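Local coordinates for mandelate racemase/muconate lactonizing enzyme family protein (Sorangium cellulosum, PDB 3S5S), which is probably an enzyme of the enolase superfamily, joining an N-terminal capping domain to a modified TIM-barrel domain, at residues 90-95 / 102-107; 137-142 / 327-332; 218-223 / 319-324. One frame throughout, in Å; residues are numbered along the deposited sequence.

Contact 1 of 3, residues 90-95 / 102-107; sequences RALREA and AARCAI
An antiparallel helical hairpin of the N-terminal capping domain is joined where Leu92 of helix 85-96 meets Arg104 of helix 101-117. The hairpin illustrates how a tight reversal of the chain can be held by a small apolar patch and one long charged side chain. The segment axes run at 165° to each other and come within 10.5 Å, and Leu92 and Arg104 are the residues whose CA atoms are nearest across the segments.

Arg104 does most of the reaching. Its methylenes lie against the root of the leucine, with CD 3.5 Å from Leu92 CB, while the far end of the leucine turns to the next turn of the opposite helix and sets CD1 3.9 Å from Ile107 CG2. That apolar corner continues onto Val77 of helix 74-77, which both Leu92 and Ile107 touch.

The polar end of Arg104 has a different task. A bend at chi3 (-61°) folds the chain so that Arg93 CA lies over one face of the guanidinium. Its NE donates to Gly99 O in the turn between the helices, tying the arm to the loop that joins it to its partner. The charged ends of the two arginines are not in contact, Arg93 NE lying 4.8 Å from Arg104 NH2, and the carboxylate oxygen OE2 of Glu279, on helix 272-289, forms a salt bridge to each, which should offset their like charges. Beside that bridge, Arg104 NH2 rests 3.6 Å from Arg93 CB.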
loop_
_atom_site.group_PDB
_atom_site.type_symbol
_atom_site.label_atom_id
_atom_site.label_comp_id
_atom_site.label_asym_id
_atom_site.label_seq_id
_atom_site.Cartn_x
_atom_site.Cartn_y
_atom_site.Cartn_z
ATOM N N ARG A 90 13.009 0.151 2.541
ATOM C CA ARG A 90 13.105 1.148 3.577
ATOM C C ARG A 90 14.591 1.479 3.797
ATOM O O ARG A 90 14.960 2.652 3.891
ATOM C CB ARG A 90 12.448 0.634 4.858
ATOM C CG ARG A 90 12.428 1.635 6.018
ATOM C CD ARG A 90 11.502 1.182 7.162
ATOM N NE ARG A 90 10.057 1.256 6.849
ATOM C CZ ARG A 90 9.271 0.200 6.580
ATOM N NH1 ARG A 90 9.789 -1.026 6.579
ATOM N NH2 ARG A 90 7.961 0.359 6.295
ATOM N N ALA A 91 15.443 0.450 3.828
ATOM C CA ALA A 91 16.868 0.648 4.061
ATOM C C ALA A 91 17.562 1.291 2.857
ATOM O O ALA A 91 18.447 2.057 3.039
ATOM C CB ALA A 91 17.569 -0.667 4.488
ATOM N N LEU A 92 17.169 0.990 1.635
ATOM C CA LEU A 92 17.728 1.732 0.496
ATOM C C LEU A 92 17.294 3.199 0.569
ATOM O O LEU A 92 18.107 4.092 0.433
ATOM C CB LEU A 92 17.328 1.139 -0.861
ATOM C CG LEU A 92 17.546 -0.348 -1.114
ATOM C CD1 LEU A 92 16.619 -0.795 -2.262
ATOM C CD2 LEU A 92 19.022 -0.727 -1.375
ATOM N N ARG A 93 16.012 3.437 0.810
ATOM C CA ARG A 93 15.519 4.781 0.884
ATOM C C ARG A 93 16.240 5.595 1.991
ATOM O O ARG A 93 16.541 6.791 1.816
ATOM C CB ARG A 93 13.982 4.796 0.982
ATOM C CG ARG A 93 13.374 5.840 1.941
ATOM C CD ARG A 93 11.964 6.250 1.569
ATOM N NE ARG A 93 12.013 7.522 0.828
ATOM C CZ ARG A 93 12.039 8.755 1.372
ATOM N NH1 ARG A 93 12.118 9.824 0.572
ATOM N NH2 ARG A 93 12.002 8.937 2.697
ATOM N N GLU A 94 16.562 4.960 3.109
ATOM C CA GLU A 94 17.168 5.722 4.169
ATOM C C GLU A 94 18.642 6.029 3.846
ATOM O O GLU A 94 19.080 7.176 3.974
ATOM C CB GLU A 94 16.988 5.021 5.497
ATOM C CG GLU A 94 16.797 6.000 6.650
ATOM C CD GLU A 94 16.620 5.292 8.009
ATOM O OE1 GLU A 94 17.358 5.669 8.972
ATOM O OE2 GLU A 94 15.757 4.349 8.090
ATOM N N ALA A 95 19.382 5.021 3.381
ATOM C CA ALA A 95 20.788 5.209 2.968
ATOM C C ALA A 95 20.980 6.094 1.723
ATOM O O ALA A 95 22.099 6.466 1.412
ATOM C CB ALA A 95 21.510 3.850 2.799
ATOM N N ALA A 102 16.007 5.418 -9.505
ATOM C CA ALA A 102 16.065 4.416 -10.591
ATOM C C ALA A 102 16.837 3.177 -10.176
ATOM O O ALA A 102 16.466 2.080 -10.560
ATOM C CB ALA A 102 16.692 4.999 -11.859
ATOM N N ALA A 103 17.919 3.371 -9.429
ATOM C CA ALA A 103 18.715 2.279 -8.852
ATOM C C ALA A 103 17.883 1.496 -7.841
ATOM O O ALA A 103 17.956 0.255 -7.801
ATOM C CB ALA A 103 20.037 2.824 -8.143
ATOM N N ARG A 104 17.105 2.221 -7.027
ATOM C CA ARG A 104 16.283 1.576 -6.003
ATOM C C ARG A 104 15.148 0.790 -6.584
ATOM O O ARG A 104 14.757 -0.244 -6.059
ATOM C CB ARG A 104 15.784 2.594 -4.981
ATOM C CG ARG A 104 16.917 3.003 -4.031
ATOM C CD ARG A 104 16.427 3.850 -2.922
ATOM N NE ARG A 104 15.835 5.106 -3.360
ATOM C CZ ARG A 104 14.555 5.455 -3.183
ATOM N NH1 ARG A 104 14.161 6.635 -3.600
ATOM N NH2 ARG A 104 13.674 4.657 -2.580
ATOM N N CYS A 105 14.660 1.252 -7.721
ATOM C CA CYS A 105 13.562 0.575 -8.383
ATOM C C CYS A 105 14.106 -0.714 -8.999
ATOM O O CYS A 105 13.504 -1.763 -8.825
ATOM C CB CYS A 105 12.879 1.499 -9.404
ATOM S SG CYS A 105 11.675 0.674 -10.514
ATOM N N ALA A 106 15.255 -0.645 -9.664
ATOM C CA ALA A 106 15.921 -1.800 -10.220
ATOM C C ALA A 106 16.068 -2.932 -9.205
ATOM O O ALA A 106 15.772 -4.104 -9.517
ATOM C CB ALA A 106 17.291 -1.396 -10.729
ATOM N N ILE A 107 16.515 -2.563 -7.996
ATOM C CA ILE A 107 16.815 -3.500 -6.945
ATOM C C ILE A 107 15.533 -4.112 -6.399
ATOM O O ILE A 107 15.394 -5.330 -6.374
ATOM C CB ILE A 107 17.648 -2.833 -5.816
ATOM C CG1 ILE A 107 19.071 -2.522 -6.329
ATOM C CG2 ILE A 107 17.672 -3.706 -4.642
ATOM C CD1 ILE A 107 19.968 -1.662 -5.445
#

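Contact 2 of 3, residues 137-142 / 327-332; sequences DITITT and PLFLAE
Leu328 opens the contact from the loop that follows strand 319-322, meeting Ile138 on strand 133-140. The two side chains cross at about a right angle and touch through their outermost methyls, Leu328 CD1 standing 3.8 Å from Ile138 CD1. Ile138 extends that far because its CG1 branch lies opposite the backbone nitrogen (chi1 -166°), which carries CD1 out to the leucine. Phe160 lies against both residues and widens this small apolar cluster.

Phe329 follows and makes the larger part of the contact. Its ring points its far edge at the strand: the carbonyl oxygen Thr139 O lies near the plane of the ring, 3.5 Å from Phe329 CZ, an approach in which the positive rim of the aromatic would suit the oxygen. The methyl of the same threonine meets that corner too, with Thr139 CG2 3.7 Å from Phe329 CZ, while Ile138 CG1 comes obliquely to Phe329 CE1 at 4.4 Å. The threonine hydroxyl is turned to another task, a weak hydrogen bond with Lys164 O on the neighbouring strand.

Beyond the ring the chain leaves the strand behind. Phe329 makes a backbone hydrogen bond with His20, its ring meets that of Phe23 at about 60°, and Leu330 packs on Leu19, all three on strand 7-25. A single loop thus touches both the barrel and the strand that belongs to the other domain, an instance of the interdomain seam of the enolase superfamily, where the capping domain rests on a modified (β/α)7β barrel.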
loop_
_atom_site.group_PDB
_atom_site.type_symbol
_atom_site.label_atom_id
_atom_site.label_comp_id
_atom_site.label_asym_id
_atom_site.label_seq_id
_atom_site.Cartn_x
_atom_site.Cartn_y
_atom_site.Cartn_z
ATOM N N ASP A 137 -1.565 4.649 -24.340
ATOM C CA ASP A 137 -1.407 5.749 -25.288
ATOM C C ASP A 137 -0.058 5.590 -26.005
ATOM O O ASP A 137 0.714 4.678 -25.679
ATOM C CB ASP A 137 -1.522 7.126 -24.597
ATOM C CG ASP A 137 -0.355 7.438 -23.673
ATOM O OD1 ASP A 137 0.798 7.041 -23.925
ATOM O OD2 ASP A 137 -0.578 8.129 -22.680
ATOM N N ILE A 138 0.220 6.451 -26.969
ATOM C CA ILE A 138 1.511 6.502 -27.612
ATOM C C ILE A 138 1.857 7.948 -27.802
ATOM O O ILE A 138 0.994 8.827 -27.880
ATOM C CB ILE A 138 1.554 5.761 -28.986
ATOM C CG1 ILE A 138 3.015 5.551 -29.472
ATOM C CG2 ILE A 138 0.658 6.486 -30.032
ATOM C CD1 ILE A 138 3.163 4.954 -30.922
ATOM N N THR A 139 3.145 8.215 -27.871
ATOM C CA THR A 139 3.587 9.550 -27.679
ATOM C C THR A 139 4.120 10.147 -28.958
ATOM O O THR A 139 4.784 9.497 -29.732
ATOM C CB THR A 139 4.505 9.654 -26.409
ATOM O OG1 THR A 139 5.316 10.825 -26.496
ATOM C CG2 THR A 139 5.365 8.480 -26.273
ATOM N N ILE A 140 3.724 11.377 -29.208
ATOM C CA ILE A 140 4.203 12.125 -30.354
ATOM C C ILE A 140 5.210 13.149 -29.861
ATOM O O ILE A 140 4.864 14.183 -29.248
ATOM C CB ILE A 140 3.081 12.743 -31.122
ATOM C CG1 ILE A 140 2.238 11.613 -31.725
ATOM C CG2 ILE A 140 3.641 13.634 -32.226
ATOM C CD1 ILE A 140 0.903 12.034 -32.264
ATOM N N THR A 141 6.471 12.805 -30.107
ATOM C CA THR A 141 7.611 13.479 -29.495
ATOM C C THR A 141 8.082 14.647 -30.353
ATOM O O THR A 141 7.788 14.671 -31.550
ATOM C CB THR A 141 8.747 12.474 -29.222
ATOM O OG1 THR A 141 9.699 13.089 -28.360
ATOM C CG2 THR A 141 9.429 11.993 -30.517
ATOM N N THR A 142 8.800 15.600 -29.744
ATOM C CA THR A 142 9.128 16.896 -30.393
ATOM C C THR A 142 9.770 16.795 -31.767
ATOM O O THR A 142 10.544 15.876 -32.045
ATOM C CB THR A 142 9.999 17.870 -29.502
ATOM O OG1 THR A 142 11.025 17.149 -28.787
ATOM C CG2 THR A 142 9.105 18.654 -28.525
ATOM N N PRO A 327 8.874 0.752 -25.206
ATOM C CA PRO A 327 9.414 -0.348 -26.020
ATOM C C PRO A 327 9.150 -0.160 -27.511
ATOM O O PRO A 327 9.916 -0.683 -28.343
ATOM C CB PRO A 327 8.683 -1.581 -25.481
ATOM C CG PRO A 327 8.442 -1.231 -24.067
ATOM C CD PRO A 327 8.029 0.220 -24.127
ATOM N N LEU A 328 8.104 0.594 -27.852
ATOM C CA LEU A 328 7.878 0.950 -29.247
ATOM C C LEU A 328 8.966 1.811 -29.832
ATOM O O LEU A 328 9.074 1.878 -31.057
ATOM C CB LEU A 328 6.493 1.579 -29.486
ATOM C CG LEU A 328 5.245 0.832 -28.948
ATOM C CD1 LEU A 328 3.946 1.605 -29.202
ATOM C CD2 LEU A 328 5.162 -0.545 -29.514
ATOM N N PHE A 329 9.780 2.443 -28.983
ATOM C CA PHE A 329 10.787 3.438 -29.444
ATOM C C PHE A 329 12.230 2.902 -29.512
ATOM O O PHE A 329 13.184 3.604 -29.944
ATOM C CB PHE A 329 10.754 4.662 -28.523
ATOM C CG PHE A 329 9.556 5.501 -28.709
ATOM C CD1 PHE A 329 8.377 5.203 -28.053
ATOM C CD2 PHE A 329 9.583 6.576 -29.566
ATOM C CE1 PHE A 329 7.245 5.975 -28.251
ATOM C CE2 PHE A 329 8.437 7.364 -29.765
ATOM C CZ PHE A 329 7.271 7.061 -29.112
ATOM N N LEU A 330 12.374 1.661 -29.068
ATOM C CA LEU A 330 13.661 0.987 -28.981
ATOM C C LEU A 330 13.895 0.103 -30.198
ATOM O O LEU A 330 13.026 -0.714 -30.579
ATOM C CB LEU A 330 13.721 0.154 -27.706
ATOM C CG LEU A 330 13.492 0.926 -26.399
ATOM C CD1 LEU A 330 13.607 -0.030 -25.244
ATOM C CD2 LEU A 330 14.488 2.051 -26.195
ATOM N N ALA A 331 15.096 0.249 -30.760
ATOM C CA ALA A 331 15.505 -0.421 -31.972
ATOM C C ALA A 331 15.819 -1.873 -31.730
ATOM O O ALA A 331 16.039 -2.620 -32.669
ATOM C CB ALA A 331 16.731 0.278 -32.555
ATOM N N GLU A 332 15.893 -2.278 -30.477
ATOM C CA GLU A 332 16.118 -3.682 -30.137
ATOM C C GLU A 332 15.356 -4.025 -28.896
ATOM O O GLU A 332 14.944 -3.153 -28.150
ATOM C CB GLU A 332 17.587 -3.949 -29.820
ATOM C CG GLU A 332 18.431 -4.146 -30.995
ATOM C CD GLU A 332 19.822 -3.544 -30.814
ATOM O OE1 GLU A 332 20.315 -3.468 -29.650
ATOM O OE2 GLU A 332 20.403 -3.150 -31.862
#

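Contact 3 of 3, residues 218-223 / 319-324; sequences VALLEQ and FSFVDL
Lys164 NZ is gripped from two sides of the contact, by salt bridges from Glu222 OE2 on strand 217-222 and from Asp323 OD2 just past strand 319-322. The ammonium joins carboxylates whose oxygens, Glu222 OE2 and Asp323 OD2, remain 5.2 Å apart. Glu222 has a further partner at OE1, the side-chain amide of Asn269.

Nearer the start of strand 217-222 the contact turns apolar and hinges on Phe321. Leu220 lays a methyl over the ring in a CH-pi contact, with Leu220 CD2 4.1 Å from the ring centroid of Phe321 and only 4° off the normal, squarely over the centre. Placing CG opposite the backbone nitrogen (chi1 -174°) sends the leucine branch toward the ring. Ala219 meets another part of the same ring, its CB 4.2 Å from Phe321 CE2 and its carbonyl oxygen Ala219 O 3.8 Å from Phe321 CZ. Ile192 and Met295, from strands 190-194 and 293-296, pack on the phenylalanine as well.

The two strands, four places apart along the run of parallel barrel strands, share no backbone hydrogen bond and meet at the Phe321 ring. Such is a TIM-type barrel: apolar inside, carboxylates and lysine toward the C-terminal strand ends, where enolase-superfamily active sites lie.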
loop_
_atom_site.group_PDB
_atom_site.type_symbol
_atom_site.label_atom_id
_atom_site.label_comp_id
_atom_site.label_asym_id
_atom_site.label_seq_id
_atom_site.Cartn_x
_atom_site.Cartn_y
_atom_site.Cartn_z
ATOM N N VAL A 218 -8.990 17.189 -25.564
ATOM C CA VAL A 218 -7.856 17.185 -24.643
ATOM C C VAL A 218 -8.314 16.507 -23.366
ATOM O O VAL A 218 -9.156 17.005 -22.647
ATOM C CB VAL A 218 -7.324 18.643 -24.326
ATOM C CG1 VAL A 218 -6.233 18.613 -23.228
ATOM C CG2 VAL A 218 -6.811 19.314 -25.578
ATOM N N ALA A 219 -7.781 15.333 -23.109
ATOM C CA ALA A 219 -8.214 14.536 -21.969
ATOM C C ALA A 219 -7.386 14.834 -20.711
ATOM O O ALA A 219 -7.818 14.538 -19.593
ATOM C CB ALA A 219 -8.127 13.061 -22.331
ATOM N N LEU A 220 -6.195 15.413 -20.888
ATOM C CA LEU A 220 -5.315 15.663 -19.759
ATOM C C LEU A 220 -4.253 16.692 -20.113
ATOM O O LEU A 220 -3.698 16.640 -21.218
ATOM C CB LEU A 220 -4.650 14.343 -19.342
ATOM C CG LEU A 220 -3.776 14.312 -18.098
ATOM C CD1 LEU A 220 -4.606 14.531 -16.840
ATOM C CD2 LEU A 220 -3.016 12.970 -18.023
ATOM N N LEU A 221 -3.982 17.627 -19.200
ATOM C CA LEU A 221 -2.802 18.453 -19.295
ATOM C C LEU A 221 -1.768 18.031 -18.256
ATOM O O LEU A 221 -1.925 18.320 -17.080
ATOM C CB LEU A 221 -3.153 19.898 -19.070
ATOM C CG LEU A 221 -2.025 20.926 -19.009
ATOM C CD1 LEU A 221 -1.271 21.125 -20.320
ATOM C CD2 LEU A 221 -2.663 22.220 -18.618
ATOM N N GLU A 222 -0.693 17.400 -18.703
ATOM C CA GLU A 222 0.301 16.859 -17.819
ATOM C C GLU A 222 1.470 17.792 -17.428
ATOM O O GLU A 222 2.209 18.290 -18.308
ATOM C CB GLU A 222 0.881 15.605 -18.439
ATOM C CG GLU A 222 1.854 14.980 -17.512
ATOM C CD GLU A 222 2.250 13.646 -17.940
ATOM O OE1 GLU A 222 3.006 13.036 -17.193
ATOM O OE2 GLU A 222 1.818 13.209 -19.018
ATOM N N GLN A 223 1.639 17.998 -16.119
ATOM C CA GLN A 223 2.734 18.803 -15.562
ATOM C C GLN A 223 3.208 19.963 -16.457
ATOM O O GLN A 223 4.378 20.001 -16.867
ATOM C CB GLN A 223 3.930 17.895 -15.261
ATOM C CG GLN A 223 5.019 18.612 -14.521
ATOM C CD GLN A 223 4.701 18.746 -13.065
ATOM O OE1 GLN A 223 4.145 17.822 -12.460
ATOM N NE2 GLN A 223 5.054 19.886 -12.484
ATOM N N PHE A 319 -6.776 2.414 -12.839
ATOM C CA PHE A 319 -5.981 3.391 -13.556
ATOM C C PHE A 319 -6.769 4.003 -14.695
ATOM O O PHE A 319 -7.439 3.274 -15.398
ATOM C CB PHE A 319 -4.651 2.813 -14.014
ATOM C CG PHE A 319 -3.626 2.795 -12.924
ATOM C CD1 PHE A 319 -3.775 1.929 -11.805
ATOM C CD2 PHE A 319 -2.555 3.680 -12.948
ATOM C CE1 PHE A 319 -2.854 1.919 -10.742
ATOM C CE2 PHE A 319 -1.605 3.674 -11.895
ATOM C CZ PHE A 319 -1.764 2.798 -10.788
ATOM N N SER A 320 -6.752 5.334 -14.807
ATOM C CA SER A 320 -7.439 6.042 -15.925
ATOM C C SER A 320 -6.545 6.260 -17.147
ATOM O O SER A 320 -7.026 6.397 -18.235
ATOM C CB SER A 320 -8.005 7.402 -15.482
ATOM O OG SER A 320 -8.784 7.295 -14.294
ATOM N N PHE A 321 -5.237 6.312 -16.950
ATOM C CA PHE A 321 -4.339 6.596 -18.031
ATOM C C PHE A 321 -3.240 5.572 -17.957
ATOM O O PHE A 321 -2.687 5.286 -16.873
ATOM C CB PHE A 321 -3.795 8.011 -17.909
ATOM C CG PHE A 321 -4.852 9.077 -18.102
ATOM C CD1 PHE A 321 -5.460 9.697 -17.001
ATOM C CD2 PHE A 321 -5.256 9.468 -19.387
ATOM C CE1 PHE A 321 -6.439 10.684 -17.178
ATOM C CE2 PHE A 321 -6.266 10.449 -19.554
ATOM C CZ PHE A 321 -6.842 11.048 -18.444
ATOM N N VAL A 322 -2.931 4.994 -19.103
ATOM C CA VAL A 322 -1.792 4.149 -19.232
ATOM C C VAL A 322 -0.838 4.721 -20.298
ATOM O O VAL A 322 -1.202 4.898 -21.464
ATOM C CB VAL A 322 -2.278 2.737 -19.564
ATOM C CG1 VAL A 322 -1.108 1.785 -19.729
ATOM C CG2 VAL A 322 -3.286 2.261 -18.482
ATOM N N ASP A 323 0.395 4.993 -19.910
ATOM C CA ASP A 323 1.364 5.590 -20.809
ATOM C C ASP A 323 2.645 4.754 -20.764
ATOM O O ASP A 323 3.665 5.192 -20.166
ATOM C CB ASP A 323 1.659 7.024 -20.339
ATOM C CG ASP A 323 2.759 7.702 -21.157
ATOM O OD1 ASP A 323 2.892 7.465 -22.386
ATOM O OD2 ASP A 323 3.496 8.485 -20.577
ATOM N N LEU A 324 2.588 3.562 -21.380
ATOM C CA LEU A 324 3.635 2.531 -21.297
ATOM C C LEU A 324 4.158 2.131 -22.674
ATOM O O LEU A 324 4.055 0.963 -23.078
ATOM C CB LEU A 324 3.088 1.295 -20.586
ATOM C CG LEU A 324 2.674 1.552 -19.138
ATOM C CD1 LEU A 324 2.057 0.270 -18.504
ATOM C CD2 LEU A 324 3.855 2.173 -18.262
#

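How the contacts relate
From the N terminus, contact 1 comes first and closes a short hairpin wholly within the capping domain, before either of the others opens. Contact 2 then starts on the first barrel strand and closes a span of some 184 residues at the loop after the last one. Contact 3 falls within that span, linking the fourth strand to the eighth across the barrel interior. Contacts 2 and 3 touch where the barrel shuts: Asp137 N lies 2.9 Å from Val322 O, a probable hydrogen bond between first and last strands. Contact 1 lies on the other side of the chain's centre, its centre about 28 Å from that of contact 2.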